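Local atomic coordinates of alanine racemase 1 (Caldanaerobacter subterraneus subsp. tengcongensis MB4, PDB entry 4Y2W), a protein that belongs to the alanine racemase family, pairing an N-terminal TIM barrel with a C-terminal, mostly beta domain, and forms a dimer that carries bound alanine. Residues F54-G59 against G78-I83; L136-Y141 against Y166-A171; G332-V335 against T340-N343. The protein carries 1 engineered substitution. One frame throughout, in Å; residues are numbered along the deposited sequence.

Contact 1 (F54-G59 against G78-I83); sequences FLEKEG and GIKTPI
Glu-56 does nearly all the work here, sending one carboxylate oxygen, OE2, into the backbone bend around Lys-80 and Thr-81. Its CG lies anti to the backbone N (chi1 -177°) and the chain runs on extended, which carries the acid across the gap from a helix whose CA at Glu-56 is 6.6 Å from the CA of Thr-81. Three donors of one loop converge on that oxygen. The amide N of Lys-80 comes in on the syn side, close to the carboxylate plane, with N to OE2 of Glu-56 at 2.8 Å. From the anti side, and more tilted out of plane, the N of Thr-81 reaches OE2 of Glu-56 at 3.1 Å. Thr-81 adds its hydroxyl from above the plane, OG1 standing 3.2 Å from OE2 of Glu-56. So many donors would be expected to favour a negatively charged acid.

In fold terms, the last turn of helix 48-58, closed by a Schellman motif at Gly-59, is tied to the loop between helix 68-76 and strand 83-85. Another Schellman motif, with Gly-78 as its C-prime residue, ends helix 68-76 where that loop begins. The tie therefore sits where helices of the TIM barrel hand over to the next strands. Arg-75 steadies the loop further through the carbonyls of Ile-79 and Thr-81.

The tight part is the OE2 side, over buried Thr-81. The other oxygen is held loosely: OE1 of Glu-56 merely rests against CD1 of Ile-79, at 3.7 Å. Toward solvent, exposed Lys-80 lays its CB 3.4 Å from OE2 of Glu-56, then leads its chain away, and its NZ ends 6.5 Å from that OE2, too far for a salt bridge.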
ATOM      1  N   PHE A  54     -17.748  -4.911  14.171  1.00 50.24           N
ATOM      2  CA  PHE A  54     -18.892  -4.014  14.338  1.00 50.01           C
ATOM      3  C   PHE A  54     -20.059  -4.299  13.387  1.00 50.87           C
ATOM      4  O   PHE A  54     -21.212  -4.018  13.727  1.00 51.62           O
ATOM      5  CB  PHE A  54     -18.449  -2.547  14.266  1.00 49.43           C
ATOM      6  CG  PHE A  54     -18.028  -1.993  15.597  1.00 49.06           C
ATOM      7  CD1 PHE A  54     -16.830  -2.386  16.179  1.00 48.93           C
ATOM      8  CD2 PHE A  54     -18.850  -1.116  16.292  1.00 49.34           C
ATOM      9  CE1 PHE A  54     -16.452  -1.895  17.419  1.00 49.48           C
ATOM     10  CE2 PHE A  54     -18.477  -0.622  17.533  1.00 48.84           C
ATOM     11  CZ  PHE A  54     -17.278  -1.013  18.098  1.00 48.62           C
ATOM     12  N   LEU A  55     -19.776  -4.855  12.211  1.00 50.77           N
ATOM     13  CA  LEU A  55     -20.841  -5.303  11.308  1.00 50.66           C
ATOM     14  C   LEU A  55     -21.478  -6.608  11.805  1.00 52.55           C
ATOM     15  O   LEU A  55     -22.669  -6.848  11.581  1.00 53.12           O
ATOM     16  CB  LEU A  55     -20.318  -5.463   9.877  1.00 49.88           C
ATOM     17  CG  LEU A  55     -19.965  -4.166   9.141  1.00 49.30           C
ATOM     18  CD1 LEU A  55     -19.324  -4.480   7.797  1.00 49.04           C
ATOM     19  CD2 LEU A  55     -21.183  -3.276   8.952  1.00 49.14           C
ATOM     20  N   GLU A  56     -20.691  -7.441  12.487  1.00 53.29           N
ATOM     21  CA  GLU A  56     -21.218  -8.646  13.130  1.00 54.29           C
ATOM     22  C   GLU A  56     -22.205  -8.300  14.253  1.00 55.04           C
ATOM     23  O   GLU A  56     -23.219  -8.980  14.407  1.00 55.10           O
ATOM     24  CB  GLU A  56     -20.079  -9.516  13.672  1.00 54.65           C
ATOM     25  CG  GLU A  56     -20.537 -10.828  14.293  1.00 55.62           C
ATOM     26  CD  GLU A  56     -19.379 -11.716  14.715  1.00 56.75           C
ATOM     27  OE1 GLU A  56     -18.449 -11.209  15.376  1.00 57.63           O
ATOM     28  OE2 GLU A  56     -19.403 -12.924  14.396  1.00 56.84           O
ATOM     29  N   LYS A  57     -21.907  -7.257  15.031  1.00 55.95           N
ATOM     30  CA  LYS A  57     -22.842  -6.755  16.048  1.00 57.33           C
ATOM     31  C   LYS A  57     -24.133  -6.260  15.391  1.00 56.97           C
ATOM     32  O   LYS A  57     -25.227  -6.453  15.925  1.00 56.51           O
ATOM     33  CB  LYS A  57     -22.235  -5.598  16.854  1.00 59.06           C
ATOM     34  CG  LYS A  57     -21.056  -5.948  17.757  1.00 60.44           C
ATOM     35  CD  LYS A  57     -20.488  -4.679  18.394  1.00 61.73           C
ATOM     36  CE  LYS A  57     -19.110  -4.877  19.014  1.00 62.98           C
ATOM     37  NZ  LYS A  57     -19.152  -5.346  20.428  1.00 63.45           N
ATOM     38  N   GLU A  58     -23.992  -5.627  14.228  1.00 55.36           N
ATOM     39  CA  GLU A  58     -25.125  -5.038  13.512  1.00 54.78           C
ATOM     40  C   GLU A  58     -26.038  -6.087  12.862  1.00 54.05           C
ATOM     41  O   GLU A  58     -27.136  -5.758  12.419  1.00 52.60           O
ATOM     42  CB  GLU A  58     -24.620  -4.049  12.452  1.00 54.83           C
ATOM     43  CG  GLU A  58     -25.583  -2.912  12.147  1.00 55.24           C
ATOM     44  CD  GLU A  58     -25.783  -1.965  13.320  1.00 55.62           C
ATOM     45  OE1 GLU A  58     -26.894  -1.402  13.441  1.00 55.54           O
ATOM     46  OE2 GLU A  58     -24.839  -1.779  14.119  1.00 54.66           O
ATOM     47  N   GLY A  59     -25.574  -7.333  12.790  1.00 54.03           N
ATOM     48  CA  GLY A  59     -26.406  -8.456  12.356  1.00 53.40           C
ATOM     49  C   GLY A  59     -26.286  -8.794  10.881  1.00 53.22           C
ATOM     50  O   GLY A  59     -27.259  -9.218  10.261  1.00 54.30           O
ATOM     51  N   GLY A  78     -12.027 -14.139  16.146  1.00 59.80           N
ATOM     52  CA  GLY A  78     -13.287 -14.569  16.761  1.00 59.72           C
ATOM     53  C   GLY A  78     -14.557 -14.196  16.015  1.00 58.46           C
ATOM     54  O   GLY A  78     -15.631 -14.114  16.618  1.00 57.29           O
ATOM     55  N   ILE A  79     -14.447 -13.979  14.707  1.00 57.87           N
ATOM     56  CA  ILE A  79     -15.616 -13.677  13.884  1.00 57.62           C
ATOM     57  C   ILE A  79     -16.368 -14.979  13.593  1.00 56.10           C
ATOM     58  O   ILE A  79     -15.804 -15.913  13.020  1.00 55.03           O
ATOM     59  CB  ILE A  79     -15.218 -12.973  12.566  1.00 57.86           C
ATOM     60  CG1 ILE A  79     -14.529 -11.629  12.852  1.00 56.92           C
ATOM     61  CG2 ILE A  79     -16.433 -12.767  11.670  1.00 58.20           C
ATOM     62  CD1 ILE A  79     -15.434 -10.545  13.405  1.00 56.76           C
ATOM     63  N   LYS A  80     -17.632 -15.029  14.015  1.00 55.61           N
ATOM     64  CA  LYS A  80     -18.492 -16.211  13.857  1.00 54.74           C
ATOM     65  C   LYS A  80     -19.260 -16.184  12.539  1.00 52.26           C
ATOM     66  O   LYS A  80     -19.579 -17.235  11.981  1.00 52.22           O
ATOM     67  CB  LYS A  80     -19.503 -16.290  15.005  1.00 56.43           C
ATOM     68  CG  LYS A  80     -18.898 -16.312  16.401  1.00 58.43           C
ATOM     69  CD  LYS A  80     -19.950 -15.996  17.457  1.00 60.08           C
ATOM     70  CE  LYS A  80     -19.331 -15.800  18.833  1.00 61.29           C
ATOM     71  NZ  LYS A  80     -18.676 -17.036  19.346  1.00 61.75           N
ATOM     72  N   THR A  81     -19.572 -14.977  12.066  1.00 49.63           N
ATOM     73  CA  THR A  81     -20.284 -14.765  10.806  1.00 47.50           C
ATOM     74  C   THR A  81     -19.710 -15.641   9.684  1.00 47.30           C
ATOM     75  O   THR A  81     -18.492 -15.799   9.595  1.00 48.15           O
ATOM     76  CB  THR A  81     -20.192 -13.283  10.375  1.00 46.50           C
ATOM     77  OG1 THR A  81     -20.559 -12.434  11.471  1.00 44.46           O
ATOM     78  CG2 THR A  81     -21.108 -12.987   9.196  1.00 46.79           C
ATOM     79  N   PRO A  82     -20.581 -16.221   8.831  1.00 46.36           N
ATOM     80  CA  PRO A  82     -20.076 -16.977   7.680  1.00 45.37           C
ATOM     81  C   PRO A  82     -19.259 -16.101   6.737  1.00 43.76           C
ATOM     82  O   PRO A  82     -19.614 -14.944   6.514  1.00 42.94           O
ATOM     83  CB  PRO A  82     -21.355 -17.459   6.980  1.00 45.77           C
ATOM     84  CG  PRO A  82     -22.405 -17.437   8.036  1.00 45.50           C
ATOM     85  CD  PRO A  82     -22.053 -16.276   8.917  1.00 45.82           C
ATOM     86  N   ILE A  83     -18.176 -16.656   6.196  1.00 42.68           N
ATOM     87  CA  ILE A  83     -17.272 -15.919   5.312  1.00 41.89           C
ATOM     88  C   ILE A  83     -17.110 -16.649   3.982  1.00 41.51           C
ATOM     89  O   ILE A  83     -16.950 -17.874   3.958  1.00 41.26           O
ATOM     90  CB  ILE A  83     -15.876 -15.768   5.941  1.00 42.02           C
ATOM     91  CG1 ILE A  83     -15.969 -15.070   7.301  1.00 41.98           C
ATOM     92  CG2 ILE A  83     -14.941 -15.007   5.003  1.00 41.97           C
ATOM     93  CD1 ILE A  83     -14.804 -15.371   8.216  1.00 41.80           C
TER

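Contact 2 (L136-Y141 against Y166-A171); sequences LGRIGY and YSHFAA
Leu-136 and Arg-138 both swing CG away from their backbone N, and His-168 does likewise (chi1 -158°), which turns all three side chains into the space between the two loops. Arg-138 stays extended as far as CD and then bends (chi3 76°), and this bend lowers its guanidinium onto the imidazole. NH2 of Arg-138 lies over the centre of one ring face, 3.7 Å from ND1 of His-168. The two flat groups are not stacked, for their planes stand 48° apart and a single nitrogen makes the approach.

Leu-136 fills in beside them with its two methyls, on the same side of the imidazole as the guanidinium. CD2 of Leu-136 reaches CD2 of His-168 at 3.8 Å, while the same methyl also lies against a face of the Arg-138 guanidinium, toward its rim. CD1 takes the other direction and packs on Ala-170, with CB of that alanine 3.9 Å from CD1 of Leu-136. The leucine thus sets hydrocarbon against both polar groups, and all four touching residues are buried.

Arg-138 and His-168 line the pocket of a bound alanine together with Lys-40, Tyr-44 and Gln-360. The second subunit closes in as well: Thr-282 of that chain bonds to the Arg-138 carbonyl, and its Tyr-268 packs on Leu-136. Both loops leave the C-terminal ends of neighbouring parallel strands of the TIM barrel, 126-131 and 160-166, on the rim where such barrels carry their sites, and run on to helices 144-155 and 177-195.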
ATOM      1  N   LEU A 136     -18.523 -11.200 -17.707  1.00 51.63           N
ATOM      2  CA  LEU A 136     -17.316 -10.531 -17.211  1.00 51.03           C
ATOM      3  C   LEU A 136     -15.995 -11.159 -17.693  1.00 51.37           C
ATOM      4  O   LEU A 136     -14.969 -10.476 -17.763  1.00 51.64           O
ATOM      5  CB  LEU A 136     -17.353 -10.490 -15.677  1.00 51.48           C
ATOM      6  CG  LEU A 136     -16.230  -9.779 -14.915  1.00 51.40           C
ATOM      7  CD1 LEU A 136     -16.185  -8.288 -15.219  1.00 51.48           C
ATOM      8  CD2 LEU A 136     -16.398 -10.007 -13.420  1.00 50.94           C
ATOM      9  N   GLY A 137     -16.019 -12.451 -18.019  1.00 50.60           N
ATOM     10  CA  GLY A 137     -14.839 -13.146 -18.546  1.00 49.44           C
ATOM     11  C   GLY A 137     -13.705 -13.329 -17.546  1.00 48.92           C
ATOM     12  O   GLY A 137     -12.560 -13.546 -17.941  1.00 47.88           O
ATOM     13  N   ARG A 138     -14.023 -13.266 -16.255  1.00 48.02           N
ATOM     14  CA  ARG A 138     -13.011 -13.268 -15.201  1.00 46.97           C
ATOM     15  C   ARG A 138     -12.846 -14.670 -14.598  1.00 47.29           C
ATOM     16  O   ARG A 138     -11.884 -15.367 -14.933  1.00 47.47           O
ATOM     17  CB  ARG A 138     -13.366 -12.215 -14.149  1.00 45.79           C
ATOM     18  CG  ARG A 138     -12.355 -12.038 -13.033  1.00 44.83           C
ATOM     19  CD  ARG A 138     -12.705 -10.820 -12.189  1.00 44.42           C
ATOM     20  NE  ARG A 138     -13.823 -11.069 -11.280  1.00 43.04           N
ATOM     21  CZ  ARG A 138     -14.329 -10.169 -10.439  1.00 42.07           C
ATOM     22  NH1 ARG A 138     -13.827  -8.940 -10.379  1.00 43.16           N
ATOM     23  NH2 ARG A 138     -15.349 -10.496  -9.658  1.00 41.49           N
ATOM     24  N   ILE A 139     -13.765 -15.088 -13.723  1.00 46.51           N
ATOM     25  CA  ILE A 139     -13.800 -16.479 -13.256  1.00 47.01           C
ATOM     26  C   ILE A 139     -15.220 -17.033 -13.292  1.00 47.19           C
ATOM     27  O   ILE A 139     -16.192 -16.275 -13.318  1.00 47.40           O
ATOM     28  CB  ILE A 139     -13.212 -16.670 -11.831  1.00 46.80           C
ATOM     29  CG1 ILE A 139     -13.924 -15.787 -10.803  1.00 46.98           C
ATOM     30  CG2 ILE A 139     -11.719 -16.392 -11.822  1.00 46.96           C
ATOM     31  CD1 ILE A 139     -13.823 -16.318  -9.386  1.00 46.97           C
ATOM     32  N   GLY A 140     -15.318 -18.361 -13.283  1.00 47.28           N
ATOM     33  CA  GLY A 140     -16.596 -19.060 -13.304  1.00 47.67           C
ATOM     34  C   GLY A 140     -16.773 -19.863 -14.573  1.00 48.51           C
ATOM     35  O   GLY A 140     -15.984 -19.745 -15.513  1.00 48.57           O
ATOM     36  N   TYR A 141     -17.817 -20.688 -14.598  1.00 49.82           N
ATOM     37  CA  TYR A 141     -18.147 -21.474 -15.784  1.00 50.02           C
ATOM     38  C   TYR A 141     -18.560 -20.575 -16.941  1.00 49.83           C
ATOM     39  O   TYR A 141     -19.307 -19.613 -16.748  1.00 48.11           O
ATOM     40  CB  TYR A 141     -19.299 -22.435 -15.492  1.00 50.06           C
ATOM     41  CG  TYR A 141     -18.934 -23.606 -14.621  1.00 49.74           C
ATOM     42  CD1 TYR A 141     -18.175 -24.657 -15.126  1.00 49.90           C
ATOM     43  CD2 TYR A 141     -19.367 -23.677 -13.299  1.00 49.87           C
ATOM     44  CE1 TYR A 141     -17.845 -25.741 -14.335  1.00 49.97           C
ATOM     45  CE2 TYR A 141     -19.044 -24.759 -12.498  1.00 50.01           C
ATOM     46  CZ  TYR A 141     -18.284 -25.788 -13.018  1.00 50.07           C
ATOM     47  OH  TYR A 141     -17.964 -26.862 -12.219  1.00 50.46           O
ATOM     48  N   TYR A 166     -23.435 -17.870  -7.707  1.00 50.68           N
ATOM     49  CA  TYR A 166     -23.379 -16.444  -8.007  1.00 49.52           C
ATOM     50  C   TYR A 166     -22.618 -16.084  -9.266  1.00 48.26           C
ATOM     51  O   TYR A 166     -21.910 -16.910  -9.846  1.00 47.26           O
ATOM     52  CB  TYR A 166     -22.808 -15.674  -6.812  1.00 50.03           C
ATOM     53  CG  TYR A 166     -21.329 -15.865  -6.549  1.00 50.33           C
ATOM     54  CD1 TYR A 166     -20.843 -17.042  -5.993  1.00 50.54           C
ATOM     55  CD2 TYR A 166     -20.415 -14.851  -6.837  1.00 50.81           C
ATOM     56  CE1 TYR A 166     -19.490 -17.210  -5.741  1.00 51.09           C
ATOM     57  CE2 TYR A 166     -19.063 -15.009  -6.592  1.00 50.47           C
ATOM     58  CZ  TYR A 166     -18.604 -16.189  -6.042  1.00 50.90           C
ATOM     59  OH  TYR A 166     -17.259 -16.345  -5.799  1.00 49.99           O
ATOM     60  N   SER A 167     -22.810 -14.835  -9.678  1.00 47.97           N
ATOM     61  CA  SER A 167     -22.135 -14.251 -10.830  1.00 48.03           C
ATOM     62  C   SER A 167     -21.816 -12.786 -10.511  1.00 48.53           C
ATOM     63  O   SER A 167     -22.029 -12.334  -9.383  1.00 46.49           O
ATOM     64  CB  SER A 167     -23.017 -14.363 -12.077  1.00 47.86           C
ATOM     65  OG  SER A 167     -22.288 -14.059 -13.253  1.00 47.58           O
ATOM     66  N   HIS A 168     -21.312 -12.054 -11.504  1.00 50.63           N
ATOM     67  CA  HIS A 168     -20.852 -10.677 -11.311  1.00 51.46           C
ATOM     68  C   HIS A 168     -21.116  -9.848 -12.570  1.00 49.97           C
ATOM     69  O   HIS A 168     -20.803 -10.289 -13.680  1.00 49.66           O
ATOM     70  CB  HIS A 168     -19.352 -10.685 -10.989  1.00 53.13           C
ATOM     71  CG  HIS A 168     -18.871  -9.458 -10.277  1.00 55.29           C
ATOM     72  ND1 HIS A 168     -18.779  -9.384  -8.904  1.00 56.68           N
ATOM     73  CD2 HIS A 168     -18.439  -8.264 -10.747  1.00 56.34           C
ATOM     74  CE1 HIS A 168     -18.321  -8.193  -8.557  1.00 56.99           C
ATOM     75  NE2 HIS A 168     -18.107  -7.494  -9.657  1.00 56.95           N
ATOM     76  N   PHE A 169     -21.691  -8.657 -12.394  1.00 48.70           N
ATOM     77  CA  PHE A 169     -22.002  -7.773 -13.522  1.00 48.55           C
ATOM     78  C   PHE A 169     -20.738  -7.110 -14.065  1.00 48.77           C
ATOM     79  O   PHE A 169     -19.913  -6.622 -13.292  1.00 48.36           O
ATOM     80  CB  PHE A 169     -23.009  -6.685 -13.118  1.00 47.99           C
ATOM     81  CG  PHE A 169     -24.406  -7.196 -12.889  1.00 48.22           C
ATOM     82  CD1 PHE A 169     -25.102  -7.840 -13.907  1.00 48.30           C
ATOM     83  CD2 PHE A 169     -25.037  -7.014 -11.666  1.00 47.89           C
ATOM     84  CE1 PHE A 169     -26.390  -8.305 -13.702  1.00 47.62           C
ATOM     85  CE2 PHE A 169     -26.327  -7.476 -11.457  1.00 47.70           C
ATOM     86  CZ  PHE A 169     -27.003  -8.122 -12.475  1.00 47.73           C
ATOM     87  N   ALA A 170     -20.608  -7.077 -15.391  1.00 48.48           N
ATOM     88  CA  ALA A 170     -19.432  -6.507 -16.051  1.00 48.77           C
ATOM     89  C   ALA A 170     -19.505  -4.992 -16.228  1.00 48.94           C
ATOM     90  O   ALA A 170     -18.472  -4.324 -16.220  1.00 49.58           O
ATOM     91  CB  ALA A 170     -19.212  -7.171 -17.400  1.00 49.22           C
ATOM     92  N   ALA A 171     -20.710  -4.449 -16.395  1.00 49.41           N
ATOM     93  CA  ALA A 171     -20.878  -3.015 -16.651  1.00 49.68           C
ATOM     94  C   ALA A 171     -22.080  -2.417 -15.920  1.00 50.06           C
ATOM     95  O   ALA A 171     -22.829  -1.624 -16.492  1.00 50.93           O
ATOM     96  CB  ALA A 171     -20.984  -2.762 -18.150  1.00 49.49           C
TER

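Contact 3 (G332-V335 against T340-N343)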
ATOM      1  N   GLY A 332       1.212  21.139  14.798  1.00 47.02           N
ATOM      2  CA  GLY A 332       0.232  20.183  15.303  1.00 45.08           C
ATOM      3  C   GLY A 332      -1.204  20.477  14.904  1.00 43.58           C
ATOM      4  O   GLY A 332      -2.131  19.837  15.408  1.00 41.62           O
ATOM      5  N   ASP A 333      -1.402  21.442  14.009  1.00 43.06           N
ATOM      6  CA  ASP A 333      -2.720  21.644  13.411  1.00 43.53           C
ATOM      7  C   ASP A 333      -3.018  20.477  12.479  1.00 43.41           C
ATOM      8  O   ASP A 333      -2.133  19.998  11.768  1.00 43.99           O
ATOM      9  CB  ASP A 333      -2.796  22.964  12.641  1.00 43.64           C
ATOM     10  CG  ASP A 333      -2.859  24.177  13.555  1.00 44.82           C
ATOM     11  OD1 ASP A 333      -3.178  24.018  14.759  1.00 45.25           O
ATOM     12  OD2 ASP A 333      -2.588  25.296  13.065  1.00 44.73           O
ATOM     13  N   GLU A 334      -4.265  20.018  12.499  1.00 42.83           N
ATOM     14  CA  GLU A 334      -4.691  18.897  11.672  1.00 42.57           C
ATOM     15  C   GLU A 334      -4.693  19.281  10.193  1.00 41.69           C
ATOM     16  O   GLU A 334      -5.108  20.387   9.834  1.00 42.24           O
ATOM     17  CB  GLU A 334      -6.090  18.451  12.095  1.00 43.49           C
ATOM     18  CG  GLU A 334      -6.653  17.272  11.319  1.00 44.38           C
ATOM     19  CD  GLU A 334      -8.042  16.891  11.785  1.00 44.25           C
ATOM     20  OE1 GLU A 334      -8.293  15.684  11.993  1.00 44.80           O
ATOM     21  OE2 GLU A 334      -8.880  17.801  11.951  1.00 43.32           O
ATOM     22  N   VAL A 335      -4.228  18.366   9.347  1.00 39.98           N
ATOM     23  CA  VAL A 335      -4.292  18.541   7.898  1.00 39.81           C
ATOM     24  C   VAL A 335      -5.013  17.342   7.294  1.00 39.88           C
ATOM     25  O   VAL A 335      -4.531  16.215   7.385  1.00 41.34           O
ATOM     26  CB  VAL A 335      -2.891  18.675   7.277  1.00 39.28           C
ATOM     27  CG1 VAL A 335      -2.980  18.742   5.756  1.00 39.07           C
ATOM     28  CG2 VAL A 335      -2.190  19.909   7.828  1.00 39.53           C
ATOM     29  N   THR A 340     -13.636  15.293   5.635  1.00 42.87           N
ATOM     30  CA  THR A 340     -14.310  16.553   5.944  1.00 44.52           C
ATOM     31  C   THR A 340     -13.539  17.352   6.991  1.00 44.89           C
ATOM     32  O   THR A 340     -12.872  16.779   7.848  1.00 44.79           O
ATOM     33  CB  THR A 340     -15.746  16.277   6.451  1.00 44.72           C
ATOM     34  OG1 THR A 340     -16.523  15.699   5.395  1.00 43.95           O
ATOM     35  CG2 THR A 340     -16.438  17.551   6.938  1.00 44.71           C
ATOM     36  N   GLN A 341     -13.629  18.677   6.901  1.00 46.04           N
ATOM     37  CA  GLN A 341     -13.061  19.578   7.902  1.00 46.76           C
ATOM     38  C   GLN A 341     -13.728  20.954   7.796  1.00 48.65           C
ATOM     39  O   GLN A 341     -13.469  21.695   6.849  1.00 48.49           O
ATOM     40  CB  GLN A 341     -11.542  19.705   7.709  1.00 46.20           C
ATOM     41  CG  GLN A 341     -10.803  20.238   8.932  1.00 45.56           C
ATOM     42  CD  GLN A 341      -9.350  20.587   8.652  1.00 44.39           C
ATOM     43  OE1 GLN A 341      -9.052  21.423   7.797  1.00 43.64           O
ATOM     44  NE2 GLN A 341      -8.439  19.956   9.383  1.00 44.41           N
ATOM     45  N   ASN A 342     -14.598  21.277   8.753  1.00 51.90           N
ATOM     46  CA  ASN A 342     -15.265  22.594   8.825  1.00 54.36           C
ATOM     47  C   ASN A 342     -16.009  23.020   7.552  1.00 56.76           C
ATOM     48  O   ASN A 342     -15.521  23.863   6.793  1.00 56.45           O
ATOM     49  CB  ASN A 342     -14.253  23.689   9.188  1.00 54.13           C
ATOM     50  CG  ASN A 342     -13.506  23.399  10.471  1.00 54.67           C
ATOM     51  OD1 ASN A 342     -13.984  22.665  11.333  1.00 56.06           O
ATOM     52  ND2 ASN A 342     -12.324  23.985  10.605  1.00 55.32           N
ATOM     53  N   ASN A 343     -17.192  22.449   7.329  1.00 60.03           N
ATOM     54  CA  ASN A 343     -18.027  22.805   6.170  1.00 61.57           C
ATOM     55  C   ASN A 343     -17.240  22.779   4.860  1.00 58.85           C
ATOM     56  O   ASN A 343     -17.363  23.679   4.029  1.00 58.19           O
ATOM     57  CB  ASN A 343     -18.659  24.190   6.370  1.00 64.27           C
ATOM     58  CG  ASN A 343     -19.410  24.306   7.684  1.00 67.75           C
ATOM     59  OD1 ASN A 343     -19.225  25.266   8.436  1.00 69.35           O
ATOM     60  ND2 ASN A 343     -20.258  23.322   7.972  1.00 68.24           N
TER
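Glu-334 and Gln-341 both have extended backbones, but they are not paired as strands: their CA atoms stand 9.2 Å apart, one at the start of strand 334-336 and the other in the loop beyond it, and side chains have to bridge the gap. They do so by running alongside each other in opposite directions. Both have CG anti to the backbone N and continue extended, which brings the amide in beside the glutamate chain rather than head on.

The amide nitrogen carries the whole contact. NE2 of Gln-341 gives one weak bond to the carboxylate, 3.4 Å to OE2 of Glu-334, nearly straight at 166°. A second weak bond runs to the backbone, 3.4 Å from NE2 of Gln-341 to O of Glu-334, also fairly straight at 158°. One nitrogen thus straddles main chain and side chain of the same residue, and in between it lies over the aliphatic part, 3.8 Å from CG of Glu-334. Carboxylate and amide planes are turned 45° against each other.

These long bonds are secondary for the acid, whose stronger partner is Arg-249, in a salt bridge to OE1. The same arginine also bonds to the carbonyl of Thr-340, and so links the two segments by a second route. At the far end of the amide, OE1 of Gln-341 accepts from the N of Gly-305, which fixes which way round the amide sits.

The site belongs to the C-terminal beta domain. Strand 334-336 pairs antiparallel with strand 248-260, Val-335 faces Leu-301 and Leu-303 of strand 300-303, and Gln-341 rests on Leu-302 of that strand as the loop heads for strand 345-346.

Contacts 1 and 2 share the TIM barrel but no helix or strand; their centres lie 27 Å apart. Contact 1 is partly buried, among the turns that lead from helices into strands, whereas contact 2 is wholly buried where loops leave the strands, facing the alanine pocket and the second subunit. Contact 3, 42 Å from contact 2 between centres, belongs to the C-terminal domain and is again partly buried. Chemistry follows place: contacts 1 and 3 each fasten a loop through an acid, one oxygen taking three bonds in the first, a glutamine dividing two weak ones between carboxylate and carbonyl in the other, while contact 2 relies on packing without hydrogen bonds between its segments.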